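Local coordinates for DUF655 domain-containing protein (Archaeoglobus fulgidus, PDB 2I5H) that is of unknown function but, as a member of the DUF655 family in the helix-hairpin-helix clan, may bind nucleic acid, at residues 42-47 / 55-60; 59-64 / 81-86. All coordinates share one frame; numbering follows the deposited sequence.

Interaction 1 of 2, residues 42-47 / 55-60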
ATOM      1  N   GLU A  42      22.924  10.966  -6.129  1.00 19.59           N
ATOM      2  CA  GLU A  42      23.018   9.578  -5.721  1.00 19.58           C
ATOM      3  C   GLU A  42      21.845   8.753  -6.224  1.00 17.49           C
ATOM      4  O   GLU A  42      20.797   9.287  -6.592  1.00 16.46           O
ATOM      5  CB  GLU A  42      23.142   9.486  -4.196  1.00 22.24           C
ATOM      6  CG  GLU A  42      21.931   9.909  -3.394  1.00 25.38           C
ATOM      7  CD  GLU A  42      22.302  10.240  -1.947  1.00 27.86           C
ATOM      8  OE1 GLU A  42      23.119   9.505  -1.340  1.00 26.19           O
ATOM      9  OE2 GLU A  42      21.772  11.233  -1.414  1.00 29.28           O
ATOM     10  N   PRO A  43      22.025   7.434  -6.290  1.00 15.15           N
ATOM     11  CA  PRO A  43      20.936   6.578  -6.757  1.00 15.59           C
ATOM     12  C   PRO A  43      19.818   6.591  -5.723  1.00 14.73           C
ATOM     13  O   PRO A  43      20.065   6.450  -4.525  1.00 14.40           O
ATOM     14  CB  PRO A  43      21.606   5.211  -6.917  1.00 14.85           C
ATOM     15  CG  PRO A  43      22.790   5.275  -5.979  1.00 17.02           C
ATOM     16  CD  PRO A  43      23.282   6.679  -6.133  1.00 17.68           C
ATOM     17  N   LEU A  44      18.590   6.777  -6.187  1.00 13.15           N
ATOM     18  CA  LEU A  44      17.444   6.840  -5.295  1.00 13.21           C
ATOM     19  C   LEU A  44      16.335   5.875  -5.681  1.00 13.75           C
ATOM     20  O   LEU A  44      16.221   5.476  -6.836  1.00 14.60           O
ATOM     21  CB  LEU A  44      16.838   8.251  -5.313  1.00 14.03           C
ATOM     22  CG  LEU A  44      17.678   9.472  -4.936  1.00 15.14           C
ATOM     23  CD1 LEU A  44      16.856  10.751  -5.184  1.00 16.47           C
ATOM     24  CD2 LEU A  44      18.100   9.365  -3.466  1.00 14.27           C
ATOM     25  N   ALA A  45      15.524   5.500  -4.697  1.00 12.57           N
ATOM     26  CA  ALA A  45      14.361   4.664  -4.946  1.00 14.62           C
ATOM     27  C   ALA A  45      13.182   5.211  -4.145  1.00 14.71           C
ATOM     28  O   ALA A  45      13.357   5.761  -3.055  1.00 11.90           O
ATOM     29  CB  ALA A  45      14.632   3.216  -4.546  1.00 12.01           C
ATOM     30  N   GLN A  46      11.981   5.100  -4.700  1.00 12.71           N
ATOM     31  CA  GLN A  46      10.811   5.504  -3.948  1.00 11.75           C
ATOM     32  C   GLN A  46      10.186   4.176  -3.560  1.00 12.81           C
ATOM     33  O   GLN A  46      10.018   3.286  -4.399  1.00 14.37           O
ATOM     34  CB  GLN A  46       9.869   6.360  -4.794  1.00 12.15           C
ATOM     35  CG  GLN A  46      10.493   7.685  -5.194  1.00 12.98           C
ATOM     36  CD  GLN A  46       9.492   8.652  -5.785  1.00 14.38           C
ATOM     37  OE1 GLN A  46       8.549   8.246  -6.463  1.00 15.37           O
ATOM     38  NE2 GLN A  46       9.700   9.942  -5.543  1.00 16.28           N
ATOM     39  N   VAL A  47       9.874   4.025  -2.279  1.00 13.98           N
ATOM     40  CA  VAL A  47       9.320   2.777  -1.790  1.00 13.98           C
ATOM     41  C   VAL A  47       8.062   2.970  -0.961  1.00 16.02           C
ATOM     42  O   VAL A  47       7.755   4.078  -0.518  1.00 14.93           O
ATOM     43  CB  VAL A  47      10.371   2.019  -0.941  1.00 14.38           C
ATOM     44  CG1 VAL A  47      11.642   1.816  -1.747  1.00 16.70           C
ATOM     45  CG2 VAL A  47      10.682   2.800   0.348  1.00 13.30           C
ATOM     46  N   LEU A  55       5.073   6.144   2.387  1.00 13.96           N
ATOM     47  CA  LEU A  55       5.833   6.418   1.168  1.00 13.94           C
ATOM     48  C   LEU A  55       7.158   7.048   1.567  1.00 14.09           C
ATOM     49  O   LEU A  55       7.190   8.053   2.290  1.00 13.38           O
ATOM     50  CB  LEU A  55       5.079   7.379   0.248  1.00 12.55           C
ATOM     51  CG  LEU A  55       3.692   6.941  -0.230  1.00 15.11           C
ATOM     52  CD1 LEU A  55       3.138   8.016  -1.170  1.00 15.30           C
ATOM     53  CD2 LEU A  55       3.773   5.607  -0.954  1.00 17.19           C
ATOM     54  N   LEU A  56       8.250   6.469   1.081  1.00 13.72           N
ATOM     55  CA  LEU A  56       9.579   6.960   1.416  1.00 13.06           C
ATOM     56  C   LEU A  56      10.502   7.063   0.216  1.00 11.77           C
ATOM     57  O   LEU A  56      10.379   6.316  -0.756  1.00 13.45           O
ATOM     58  CB  LEU A  56      10.243   6.011   2.435  1.00 14.09           C
ATOM     59  CG  LEU A  56       9.556   5.763   3.784  1.00 14.06           C
ATOM     60  CD1 LEU A  56      10.199   4.577   4.506  1.00 14.32           C
ATOM     61  CD2 LEU A  56       9.655   7.011   4.629  1.00 12.55           C
ATOM     62  N   GLU A  57      11.433   8.007   0.293  1.00 12.26           N
ATOM     63  CA  GLU A  57      12.440   8.144  -0.738  1.00 12.16           C
ATOM     64  C   GLU A  57      13.715   7.749   0.009  1.00 13.37           C
ATOM     65  O   GLU A  57      13.970   8.239   1.113  1.00 12.47           O
ATOM     66  CB  GLU A  57      12.527   9.584  -1.233  1.00 14.59           C
ATOM     67  CG  GLU A  57      13.530   9.772  -2.348  1.00 19.52           C
ATOM     68  CD  GLU A  57      13.203  10.970  -3.226  1.00 22.37           C
ATOM     69  OE1 GLU A  57      12.182  10.930  -3.953  1.00 23.58           O
ATOM     70  OE2 GLU A  57      13.964  11.947  -3.182  1.00 19.94           O
ATOM     71  N   VAL A  58      14.482   6.836  -0.572  1.00 10.36           N
ATOM     72  CA  VAL A  58      15.714   6.355   0.053  1.00 12.38           C
ATOM     73  C   VAL A  58      16.858   6.329  -0.943  1.00 11.16           C
ATOM     74  O   VAL A  58      16.638   6.209  -2.144  1.00 11.72           O
ATOM     75  CB  VAL A  58      15.536   4.909   0.571  1.00 11.38           C
ATOM     76  CG1 VAL A  58      14.313   4.816   1.461  1.00 11.88           C
ATOM     77  CG2 VAL A  58      15.388   3.954  -0.611  1.00 14.01           C
ATOM     78  N   SER A  59      18.089   6.435  -0.448  1.00 12.20           N
ATOM     79  CA  SER A  59      19.233   6.329  -1.336  1.00 12.86           C
ATOM     80  C   SER A  59      19.559   4.829  -1.398  1.00 12.96           C
ATOM     81  O   SER A  59      19.234   4.070  -0.479  1.00 11.51           O
ATOM     82  CB  SER A  59      20.428   7.128  -0.805  1.00 14.38           C
ATOM     83  OG  SER A  59      20.648   6.877   0.569  1.00 15.01           O
ATOM     84  N   ILE A  60      20.180   4.410  -2.491  1.00 11.68           N
ATOM     85  CA  ILE A  60      20.521   3.003  -2.686  1.00 12.39           C
ATOM     86  C   ILE A  60      22.041   2.846  -2.696  1.00 12.89           C
ATOM     87  O   ILE A  60      22.752   3.707  -3.197  1.00 14.96           O
ATOM     88  CB  ILE A  60      19.914   2.489  -4.027  1.00 11.79           C
ATOM     89  CG1 ILE A  60      18.380   2.573  -3.972  1.00 10.97           C
ATOM     90  CG2 ILE A  60      20.357   1.057  -4.307  1.00 10.06           C
ATOM     91  CD1 ILE A  60      17.736   1.752  -2.866  1.00 10.52           C
TER
HETATM   92  O   HOH W   1      22.134   9.095   1.147  1.00 19.92           O

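Interaction 2 of 2, residues 59-64 / 81-86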
ATOM      1  N   SER A  59      18.089   6.435  -0.448  1.00 12.20           N
ATOM      2  CA  SER A  59      19.233   6.329  -1.336  1.00 12.86           C
ATOM      3  C   SER A  59      19.559   4.829  -1.398  1.00 12.96           C
ATOM      4  O   SER A  59      19.234   4.070  -0.479  1.00 11.51           O
ATOM      5  CB  SER A  59      20.428   7.128  -0.805  1.00 14.38           C
ATOM      6  OG  SER A  59      20.648   6.877   0.569  1.00 15.01           O
ATOM      7  N   ILE A  60      20.180   4.410  -2.491  1.00 11.68           N
ATOM      8  CA  ILE A  60      20.521   3.003  -2.686  1.00 12.39           C
ATOM      9  C   ILE A  60      22.041   2.846  -2.696  1.00 12.89           C
ATOM     10  O   ILE A  60      22.752   3.707  -3.197  1.00 14.96           O
ATOM     11  CB  ILE A  60      19.914   2.489  -4.027  1.00 11.79           C
ATOM     12  CG1 ILE A  60      18.380   2.573  -3.972  1.00 10.97           C
ATOM     13  CG2 ILE A  60      20.357   1.057  -4.307  1.00 10.06           C
ATOM     14  CD1 ILE A  60      17.736   1.752  -2.866  1.00 10.52           C
ATOM     15  N   ARG A  61      22.533   1.751  -2.119  1.00 12.67           N
ATOM     16  CA  ARG A  61      23.966   1.489  -2.062  1.00 14.73           C
ATOM     17  C   ARG A  61      24.582   1.233  -3.433  1.00 16.74           C
ATOM     18  O   ARG A  61      23.904   0.812  -4.368  1.00 16.35           O
ATOM     19  CB  ARG A  61      24.235   0.286  -1.156  1.00 15.67           C
ATOM     20  CG  ARG A  61      23.800   0.499   0.286  1.00 17.20           C
ATOM     21  CD  ARG A  61      24.007  -0.772   1.102  1.00 21.10           C
ATOM     22  NE  ARG A  61      25.426  -1.085   1.198  1.00 25.95           N
ATOM     23  CZ  ARG A  61      26.273  -0.484   2.030  1.00 26.39           C
ATOM     24  NH1 ARG A  61      25.847   0.461   2.858  1.00 26.15           N
ATOM     25  NH2 ARG A  61      27.555  -0.816   2.013  1.00 29.14           N
ATOM     26  N   LYS A  62      25.881   1.479  -3.540  1.00 18.07           N
ATOM     27  CA  LYS A  62      26.592   1.268  -4.796  1.00 20.19           C
ATOM     28  C   LYS A  62      26.490  -0.180  -5.273  1.00 19.06           C
ATOM     29  O   LYS A  62      26.437  -1.108  -4.470  1.00 17.01           O
ATOM     30  CB  LYS A  62      28.069   1.641  -4.635  1.00 23.37           C
ATOM     31  CG  LYS A  62      28.303   3.077  -4.227  1.00 26.82           C
ATOM     32  CD  LYS A  62      29.786   3.410  -4.193  1.00 31.74           C
ATOM     33  CE  LYS A  62      30.000   4.865  -3.802  1.00 33.17           C
ATOM     34  NZ  LYS A  62      29.288   5.773  -4.751  1.00 34.60           N
ATOM     35  N   GLY A  63      26.439  -0.355  -6.591  1.00 18.16           N
ATOM     36  CA  GLY A  63      26.385  -1.685  -7.171  1.00 20.56           C
ATOM     37  C   GLY A  63      25.055  -2.397  -7.106  1.00 21.74           C
ATOM     38  O   GLY A  63      24.964  -3.568  -7.472  1.00 26.01           O
ATOM     39  N   LYS A  64      24.019  -1.714  -6.636  1.00 16.89           N
ATOM     40  CA  LYS A  64      22.711  -2.342  -6.554  1.00 17.59           C
ATOM     41  C   LYS A  64      21.819  -1.788  -7.646  1.00 17.67           C
ATOM     42  O   LYS A  64      21.919  -0.621  -8.001  1.00 16.99           O
ATOM     43  CB  LYS A  64      22.070  -2.091  -5.183  1.00 19.11           C
ATOM     44  CG  LYS A  64      22.891  -2.602  -3.998  1.00 22.17           C
ATOM     45  CD  LYS A  64      23.178  -4.092  -4.114  1.00 27.20           C
ATOM     46  CE  LYS A  64      24.033  -4.573  -2.945  1.00 30.11           C
ATOM     47  NZ  LYS A  64      24.393  -6.011  -3.079  1.00 32.21           N
ATOM     48  N   VAL A  81      20.584  -3.358   0.677  1.00 16.89           N
ATOM     49  CA  VAL A  81      20.323  -2.596  -0.542  1.00 15.74           C
ATOM     50  C   VAL A  81      20.129  -1.097  -0.319  1.00 16.08           C
ATOM     51  O   VAL A  81      20.729  -0.278  -1.019  1.00 15.12           O
ATOM     52  CB  VAL A  81      19.089  -3.181  -1.274  1.00 17.57           C
ATOM     53  CG1 VAL A  81      18.750  -2.351  -2.509  1.00 13.61           C
ATOM     54  CG2 VAL A  81      19.378  -4.621  -1.684  1.00 17.29           C
ATOM     55  N   VAL A  82      19.292  -0.744   0.650  1.00 15.89           N
ATOM     56  CA  VAL A  82      19.045   0.660   0.956  1.00 16.94           C
ATOM     57  C   VAL A  82      20.238   1.259   1.696  1.00 17.37           C
ATOM     58  O   VAL A  82      20.853   0.601   2.539  1.00 17.00           O
ATOM     59  CB  VAL A  82      17.766   0.816   1.824  1.00 16.68           C
ATOM     60  CG1 VAL A  82      17.640   2.250   2.348  1.00 16.10           C
ATOM     61  CG2 VAL A  82      16.545   0.444   1.004  1.00 18.40           C
ATOM     62  N   TYR A  83      20.590   2.496   1.365  1.00 15.07           N
ATOM     63  CA  TYR A  83      21.681   3.153   2.062  1.00 16.50           C
ATOM     64  C   TYR A  83      21.040   3.951   3.189  1.00 17.00           C
ATOM     65  O   TYR A  83      21.035   3.508   4.334  1.00 15.83           O
ATOM     66  CB  TYR A  83      22.479   4.057   1.111  1.00 15.86           C
ATOM     67  CG  TYR A  83      23.629   4.806   1.760  1.00 18.10           C
ATOM     68  CD1 TYR A  83      24.362   4.248   2.816  1.00 21.11           C
ATOM     69  CD2 TYR A  83      23.998   6.068   1.305  1.00 18.45           C
ATOM     70  CE1 TYR A  83      25.431   4.942   3.397  1.00 21.59           C
ATOM     71  CE2 TYR A  83      25.056   6.764   1.872  1.00 20.97           C
ATOM     72  CZ  TYR A  83      25.768   6.197   2.920  1.00 22.83           C
ATOM     73  OH  TYR A  83      26.799   6.910   3.483  1.00 25.60           O
ATOM     74  N   LYS A  84      20.453   5.102   2.863  1.00 14.95           N
ATOM     75  CA  LYS A  84      19.817   5.937   3.874  1.00 15.28           C
ATOM     76  C   LYS A  84      18.371   6.289   3.519  1.00 17.48           C
ATOM     77  O   LYS A  84      18.000   6.330   2.342  1.00 15.32           O
ATOM     78  CB  LYS A  84      20.610   7.238   4.033  1.00 15.36           C
ATOM     79  CG  LYS A  84      22.071   7.057   4.436  1.00 18.25           C
ATOM     80  CD  LYS A  84      22.183   6.442   5.823  1.00 26.62           C
ATOM     81  CE  LYS A  84      23.635   6.358   6.268  1.00 28.65           C
ATOM     82  NZ  LYS A  84      23.757   5.823   7.651  1.00 32.78           N
ATOM     83  N   ILE A  85      17.556   6.523   4.543  1.00 16.39           N
ATOM     84  CA  ILE A  85      16.173   6.937   4.323  1.00 17.07           C
ATOM     85  C   ILE A  85      16.262   8.460   4.229  1.00 16.71           C
ATOM     86  O   ILE A  85      16.697   9.125   5.174  1.00 16.16           O
ATOM     87  CB  ILE A  85      15.260   6.541   5.499  1.00 17.46           C
ATOM     88  CG1 ILE A  85      15.212   5.014   5.629  1.00 20.02           C
ATOM     89  CG2 ILE A  85      13.842   7.084   5.271  1.00 19.01           C
ATOM     90  CD1 ILE A  85      14.311   4.519   6.747  1.00 19.80           C
ATOM     91  N   LYS A  86      15.859   9.016   3.089  1.00 15.93           N
ATOM     92  CA  LYS A  86      15.949  10.461   2.881  1.00 14.08           C
ATOM     93  C   LYS A  86      14.793  11.265   3.472  1.00 16.15           C
ATOM     94  O   LYS A  86      15.004  12.225   4.226  1.00 16.38           O
ATOM     95  CB  LYS A  86      16.047  10.768   1.379  1.00 17.40           C
ATOM     96  CG  LYS A  86      17.124   9.999   0.619  1.00 19.98           C
ATOM     97  CD  LYS A  86      18.536  10.374   1.044  1.00 24.27           C
ATOM     98  CE  LYS A  86      18.957  11.727   0.495  1.00 25.07           C
ATOM     99  NZ  LYS A  86      20.390  12.008   0.807  1.00 25.69           N
TER
HETATM  100  O   HOH W   1      22.134   9.095   1.147  1.00 19.92           O
HETATM  101  O   HOH W   2      23.115   0.807   4.358  1.00 30.99           O

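Interaction 1 of 2, residues 42-47 / 55-60
Gln46 and Glu57 face each other across the antiparallel beta hairpin of strands 44-49 and 55-60, as a non-hydrogen-bonded pair. Gln46 NE2 donates to Glu57 OE1 at 3.1 Å in an almost straight bond that meets the oxygen nearly along its C-O axis. The amide and carboxylate planes lie 27° apart. Both groups are buried, and outside partners complete them: Gln46 also bonds through NE2 to Asp93 O and through OE1 to Thr95 N, which would probably fix the orientation of the amide, while Glu57 takes a bond from His31 at OE1 and a salt bridge from Arg87 at OE2. In Glu57, chi1 of -178° sets CG anti to the backbone N, and the chain continues extended beyond it. Beside it, Leu44 CD1 lies 3.7 Å from Glu57 OE2, an apolar cover for the buried acid. Alternating with the non-hydrogen-bonded pairs, Ala45 and Val58 exchange two backbone bonds, as do Val47 and Leu56; Ile60 N adds one to Pro43 O at 2.9 Å. On the face opposite Gln46 and Glu57 the side chains that meet are apolar. Ala45 CB meets Ile60 CD1 at 3.8 Å and Val58 CG2 at 4.1 Å, the small methyl meeting two branched chains that come from the same strand. Val47 CG2 rests against Leu56 CB at 3.9 Å. At the Glu42 end a water bridges two side chains, donating to Glu42 OE1 at 2.7 Å and bonding Ser59 OG, which also accepts from Lys84 N; Glu42 OE2 pairs instead with Lys86.

Interaction 2 of 2, residues 59-64 / 81-86
Ser59 faces both Tyr83 and Lys84, which together form a beta bulge in the edge strand. Tyr83 N donates to Ser59 O at 2.8 Å and Ser59 N donates back to Lys84 O, but Lys84 N turns to the hydroxyl, reaching Ser59 OG at 2.9 Å. A serine suits this place: OG is short enough to stay beside its own strand and take the Lys84 N-H, with Tyr83 CD2 3.5 Å away. Ser59 OG also bonds a water, which accepts a weak bond from Lys86 NZ, whose main partner is Glu42. An alanine here would probably leave Lys84 N without its acceptor and this water without one of its partners, making the bulge less firmly held.

Arg61 runs along the carbonyls of the facing segment. Its CB lies 3.6 Å from Val81 O, which also accepts the backbone bond from Arg61 N. CG comes to 3.4 Å from the same Val81 O, and CD passes 3.7 Å from Val82 O. A bend at chi3 (65°) then carries NE off this line. At the tip, NH1 gives a bond of 3.1 Å to a second water, which in turn donates to Val82 O. The guanidinium stands 74° from the plane of the Tyr83 ring, with NH1 near CD1; Lys84 CG covers one face of that ring.

Ile60 CG2 and Val81 CG1 lie side by side at 4.2 Å, and both side chains touch Pro66. From Arg61 to Lys64 the chain makes a type II turn, with Gly63 at a positive phi, which favours glycine. The contact thus joins the end of strand 55-60 to strand 82-88, the outermost strand on this side of the five-stranded sheet, with strand 44-49 flanking strand 55-60 on its other edge.

Interactions 1 and 2 have centres about 7 Å apart and share Ser59 and Ile60, so strand 55-60 is the middle one of three neighbouring antiparallel strands. Along the chain, the hairpin of interaction 1 comes first; after strand 55-60 the chain makes a longer excursion that includes strand 71-73, on the far edge of the sheet, before strand 82-88 returns to pair in interaction 2. A salt bridge between Lys86 NZ and Glu42 OE2, 2.7 Å long, joins the outer segments directly; separately, Val58 of the middle strand packs on Val82. Together they build one side of the five-stranded sheet, in the beta part of a chain that otherwise continues into helices.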